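PDB 6ICN: methylxanthine N1-demethylase NdmA, which catalyses the NADH-dependent N1-demethylation of caffeine to theobromine and formaldehyde, as a Rieske oxygenase with a [2Fe-2S] cluster and a non-heme iron centre. Local coordinates for residues D26-L31 with K58-Q63; N268-C271 with T277-N280. One frame throughout, in Å; residues are numbered along the deposited sequence.

Contact 1. Residues D26-L31 with K58-Q63; sequences DEREYL and KLLNEQ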
loop_
_atom_site.group_PDB
_atom_site.type_symbol
_atom_site.label_atom_id
_atom_site.label_comp_id
_atom_site.label_asym_id
_atom_site.label_seq_id
_atom_site.Cartn_x
_atom_site.Cartn_y
_atom_site.Cartn_z
ATOM N N ASP A 26 1.099 -27.001 29.255
ATOM C CA ASP A 26 1.518 -27.254 30.629
ATOM C C ASP A 26 2.979 -26.888 30.868
ATOM O O ASP A 26 3.343 -26.495 31.985
ATOM C CB ASP A 26 1.274 -28.729 30.961
ATOM C CG ASP A 26 2.111 -29.216 32.126
ATOM O OD1 ASP A 26 3.130 -29.903 31.881
ATOM O OD2 ASP A 26 1.749 -28.909 33.284
ATOM N N GLU A 27 3.822 -27.004 29.834
ATOM C CA GLU A 27 5.241 -26.678 29.934
ATOM C C GLU A 27 5.488 -25.312 30.554
ATOM O O GLU A 27 6.524 -25.111 31.196
ATOM C CB GLU A 27 5.869 -26.711 28.539
ATOM C CG GLU A 27 5.936 -28.089 27.895
ATOM C CD GLU A 27 6.981 -28.989 28.553
ATOM O OE1 GLU A 27 8.191 -28.661 28.458
ATOM O OE2 GLU A 27 6.591 -30.012 29.164
ATOM N N ARG A 28 4.556 -24.373 30.382
ATOM C CA ARG A 28 4.815 -22.959 30.616
ATOM C C ARG A 28 4.241 -22.457 31.921
ATOM O O ARG A 28 4.468 -21.298 32.274
ATOM C CB ARG A 28 4.237 -22.126 29.461
ATOM C CG ARG A 28 4.746 -22.561 28.090
ATOM C CD ARG A 28 4.959 -21.329 27.163
ATOM N NE ARG A 28 6.357 -20.947 27.106
ATOM C CZ ARG A 28 6.795 -19.755 26.691
ATOM N NH1 ARG A 28 8.112 -19.471 26.657
ATOM N NH2 ARG A 28 5.926 -18.821 26.322
ATOM N N GLU A 29 3.485 -23.294 32.626
ATOM C CA GLU A 29 2.796 -22.829 33.820
ATOM C C GLU A 29 3.775 -22.236 34.826
ATOM O O GLU A 29 3.486 -21.212 35.457
ATOM C CB GLU A 29 2.002 -23.989 34.428
ATOM C CG GLU A 29 1.385 -23.704 35.771
ATOM C CD GLU A 29 0.103 -22.897 35.684
ATOM O OE1 GLU A 29 -0.414 -22.690 34.557
ATOM O OE2 GLU A 29 -0.394 -22.476 36.757
ATOM N N TYR A 30 4.959 -22.842 34.959
ATOM C CA TYR A 30 5.898 -22.393 35.977
ATOM C C TYR A 30 6.341 -20.952 35.741
ATOM O O TYR A 30 6.652 -20.240 36.698
ATOM C CB TYR A 30 7.105 -23.347 36.051
ATOM C CG TYR A 30 8.216 -23.104 35.043
ATOM C CD1 TYR A 30 8.084 -23.504 33.711
ATOM C CD2 TYR A 30 9.396 -22.503 35.427
ATOM C CE1 TYR A 30 9.103 -23.281 32.798
ATOM C CE2 TYR A 30 10.433 -22.284 34.529
ATOM C CZ TYR A 30 10.268 -22.667 33.209
ATOM O OH TYR A 30 11.284 -22.448 32.310
ATOM N N LEU A 31 6.340 -20.489 34.482
ATOM C CA LEU A 31 6.747 -19.112 34.207
ATOM C C LEU A 31 5.794 -18.076 34.800
ATOM O O LEU A 31 6.204 -16.929 34.998
ATOM C CB LEU A 31 6.876 -18.897 32.690
ATOM C CG LEU A 31 7.993 -19.727 32.048
ATOM C CD1 LEU A 31 7.964 -19.564 30.514
ATOM C CD2 LEU A 31 9.333 -19.293 32.588
ATOM N N LYS A 58 -0.161 -8.119 26.860
ATOM C CA LYS A 58 -0.320 -9.569 26.795
ATOM C C LYS A 58 0.912 -10.228 27.382
ATOM O O LYS A 58 2.043 -9.835 27.074
ATOM C CB LYS A 58 -0.543 -10.061 25.350
ATOM C CG LYS A 58 -0.725 -11.574 25.267
ATOM C CD LYS A 58 -0.925 -12.039 23.816
ATOM C CE LYS A 58 -2.356 -11.875 23.369
ATOM N NZ LYS A 58 -2.523 -12.379 21.974
ATOM N N LEU A 59 0.685 -11.222 28.235
ATOM C CA LEU A 59 1.757 -11.885 28.963
ATOM C C LEU A 59 1.384 -13.348 29.081
ATOM O O LEU A 59 0.307 -13.659 29.600
ATOM C CB LEU A 59 1.941 -11.249 30.348
ATOM C CG LEU A 59 2.833 -12.042 31.294
ATOM C CD1 LEU A 59 4.243 -12.118 30.736
ATOM C CD2 LEU A 59 2.853 -11.345 32.657
ATOM N N LEU A 60 2.243 -14.233 28.563
ATOM C CA LEU A 60 1.985 -15.683 28.598
ATOM C C LEU A 60 0.571 -16.006 28.115
ATOM O O LEU A 60 -0.149 -16.804 28.727
ATOM C CB LEU A 60 2.228 -16.241 30.004
ATOM C CG LEU A 60 3.682 -16.098 30.443
ATOM C CD1 LEU A 60 3.854 -16.297 31.963
ATOM C CD2 LEU A 60 4.560 -17.074 29.673
ATOM N N ASN A 61 0.157 -15.341 27.028
ATOM C CA ASN A 61 -1.144 -15.484 26.372
ATOM C C ASN A 61 -2.326 -14.979 27.197
ATOM O O ASN A 61 -3.477 -15.219 26.809
ATOM C CB ASN A 61 -1.410 -16.934 25.947
ATOM C CG ASN A 61 -2.076 -17.029 24.579
ATOM O OD1 ASN A 61 -1.895 -16.163 23.713
ATOM N ND2 ASN A 61 -2.870 -18.078 24.384
ATOM N N GLU A 62 -2.090 -14.274 28.304
ATOM C CA GLU A 62 -3.154 -13.622 29.054
ATOM C C GLU A 62 -3.346 -12.194 28.553
ATOM O O GLU A 62 -2.369 -11.450 28.432
ATOM C CB GLU A 62 -2.804 -13.580 30.545
ATOM C CG GLU A 62 -2.653 -14.944 31.168
ATOM C CD GLU A 62 -3.944 -15.424 31.797
ATOM O OE1 GLU A 62 -5.029 -14.946 31.393
ATOM O OE2 GLU A 62 -3.869 -16.262 32.716
ATOM N N GLN A 63 -4.595 -11.802 28.313
ATOM C CA GLN A 63 -4.909 -10.429 27.918
ATOM C C GLN A 63 -5.167 -9.613 29.177
ATOM O O GLN A 63 -6.144 -9.854 29.887
ATOM C CB GLN A 63 -6.117 -10.397 26.992
ATOM C CG GLN A 63 -5.902 -11.162 25.710
ATOM C CD GLN A 63 -7.083 -11.012 24.772
ATOM O OE1 GLN A 63 -7.191 -10.021 24.071
ATOM N NE2 GLN A 63 -7.970 -11.988 24.771
#
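Leu60 meets Arg28 and Leu31 with the two methyls of its forked end. Leu60 CD1 lies 4.1 Å from Leu31 CB and 3.9 Å from the carbonyl carbon of Leu31, while Leu60 CD2 comes 4.0 Å from Arg28 NH2. That second approach to the guanidinium is oblique. Leu31 CD1 covers one face of the Arg28 guanidinium, 3.6 Å from its plane and nearer the rim than the centre, and Leu31 CD2 lies over a face of the Tyr30 ring.

Leu60 can reach across because it stands on the tight hairpin turn between strands 55-59 and 62-69, a type I' turn with Leu60 and Asn61 at its corners. Its ends are tied by two backbone bonds, Glu62 N to Leu59 O at 2.8 Å and Leu59 N to Glu62 O at 3.1 Å. On the other side, residues 26-28 form a 3-10 segment, and the bond from Leu31 N to Arg28 O, 3.0 Å, keeps the two residues that receive Leu60 together. Bends in the arginine chain turn its guanidinium over Leu31, and its NH1 makes a salt bridge with Glu180. Tyr30 packs against helix 330-348. Between 26-31 and 58-63 the touch is thus van der Waals, with a Glu62-Arg32 salt bridge just beyond, and the charge of Arg28 is probably balanced largely by Glu180.

Contact 2. Residues N268-C271 with T277-N280; sequences NVSC and TTKN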
loop_
_atom_site.group_PDB
_atom_site.type_symbol
_atom_site.label_atom_id
_atom_site.label_comp_id
_atom_site.label_asym_id
_atom_site.label_seq_id
_atom_site.Cartn_x
_atom_site.Cartn_y
_atom_site.Cartn_z
ATOM N N ASN A 268 18.878 -6.375 29.612
ATOM C CA ASN A 268 17.986 -6.886 28.578
ATOM C C ASN A 268 17.028 -7.889 29.198
ATOM O O ASN A 268 17.457 -8.800 29.915
ATOM C CB ASN A 268 18.787 -7.527 27.433
ATOM C CG ASN A 268 17.927 -7.771 26.193
ATOM O OD1 ASN A 268 17.386 -8.867 26.027
ATOM N ND2 ASN A 268 17.774 -6.738 25.327
ATOM N N VAL A 269 15.731 -7.720 28.943
ATOM C CA VAL A 269 14.734 -8.658 29.460
ATOM C C VAL A 269 13.628 -8.862 28.422
ATOM O O VAL A 269 13.221 -7.925 27.723
ATOM C CB VAL A 269 14.186 -8.177 30.826
ATOM C CG1 VAL A 269 13.584 -6.745 30.728
ATOM C CG2 VAL A 269 13.185 -9.182 31.413
ATOM N N SER A 270 13.151 -10.101 28.310
ATOM C CA SER A 270 12.131 -10.478 27.336
ATOM C C SER A 270 10.799 -10.703 28.039
ATOM O O SER A 270 10.733 -11.451 29.022
ATOM C CB SER A 270 12.511 -11.759 26.575
ATOM O OG SER A 270 13.759 -11.657 25.912
ATOM N N CYS A 271 9.745 -10.079 27.526
ATOM C CA CYS A 271 8.381 -10.448 27.900
ATOM C C CYS A 271 7.923 -11.630 27.052
ATOM O O CYS A 271 7.843 -11.506 25.816
ATOM C CB CYS A 271 7.425 -9.285 27.711
ATOM S SG CYS A 271 5.675 -9.650 28.100
ATOM N N THR A 277 6.328 -15.417 20.543
ATOM C CA THR A 277 6.592 -13.988 20.417
ATOM C C THR A 277 7.238 -13.450 21.682
ATOM O O THR A 277 6.890 -13.874 22.788
ATOM C CB THR A 277 5.280 -13.222 20.172
ATOM O OG1 THR A 277 4.609 -13.783 19.041
ATOM C CG2 THR A 277 5.537 -11.729 19.922
ATOM N N THR A 278 8.173 -12.523 21.514
ATOM C CA THR A 278 8.728 -11.773 22.630
ATOM C C THR A 278 8.594 -10.282 22.372
ATOM O O THR A 278 8.773 -9.808 21.244
ATOM C CB THR A 278 10.209 -12.100 22.898
ATOM O OG1 THR A 278 10.921 -12.208 21.663
ATOM C CG2 THR A 278 10.321 -13.409 23.674
ATOM N N LYS A 279 8.272 -9.550 23.433
ATOM C CA LYS A 279 8.432 -8.104 23.465
ATOM C C LYS A 279 9.647 -7.840 24.340
ATOM O O LYS A 279 9.651 -8.188 25.532
ATOM C CB LYS A 279 7.171 -7.434 24.018
ATOM C CG LYS A 279 7.271 -5.926 24.165
ATOM C CD LYS A 279 5.989 -5.404 24.827
ATOM C CE LYS A 279 6.005 -3.879 24.872
ATOM N NZ LYS A 279 4.713 -3.336 25.443
ATOM N N ASN A 280 10.696 -7.285 23.746
ATOM C CA ASN A 280 11.995 -7.216 24.391
ATOM C C ASN A 280 12.326 -5.793 24.818
ATOM O O ASN A 280 11.991 -4.828 24.127
ATOM C CB ASN A 280 13.072 -7.778 23.466
ATOM C CG ASN A 280 12.762 -9.211 23.074
ATOM O OD1 ASN A 280 12.903 -10.125 23.894
ATOM N ND2 ASN A 280 12.277 -9.412 21.848
#
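Strands 263-274 and 277-286 form an antiparallel beta hairpin, and here their short segments run at 140° to each other, with Cys271 and Lys279 as a hydrogen-bonded pair and Ser270 and Asn280 as the adjoining non-hydrogen-bonded pair. Cys271 N gives a 2.7 Å bond to Lys279 O; Lys279 N returns one of 3.1 Å to Cys271 O. The same Cys271 oxygen receives a CA-H...O contact from Thr278 CA at 3.3 Å.

On the face carrying Ser270 and Asn280, the serine hydroxyl OG donates to Asn280 OD1 over 2.7 Å, nearly along the C=O axis. Asn280 has CG anti to its carbonyl carbon (chi1 -58°), which carries the amide back across to the serine. Its ND2 donates to Thr278 OG1, which also hydrogen-bonds Ala177 O, and bonds Tyr173 O on strand 166-175 as well, so both ends of this buried amide are engaged. With an alanine here, Ser270 OG would probably lose its acceptor and Tyr173 O a donor. Arg182 of helix 179-186 packs against both Ser270 and Asn280. On the other face Lys279 stretches away, fully extended, to Glu43 and the carbonyl of Val38. At the root of that lysine, Lys279 CB rests 4.1 Å from Cys271 CB.

In the fold
Contact 1 comes first along the chain and closes before contact 2 opens, yet their centres lie only 13 Å apart. They belong to different sheets: residues 58-63 turn between two strands of the Rieske-domain sheet, whereas 268-271 and 277-280 pair within the seven-stranded antiparallel sheet of the catalytic domain. The two meet directly, as Cys271 SG packs 3.9 Å from Leu59 CD1. Beyond it on strand 263-274, Pro272 and Val273 make backbone hydrogen bonds to Leu60 and Asn61. Together the contacts mark a junction where the cluster-bearing domain abuts the caffeine-binding one, away from both sites; the side chain of Asn280 is about 10 Å from the bound caffeine.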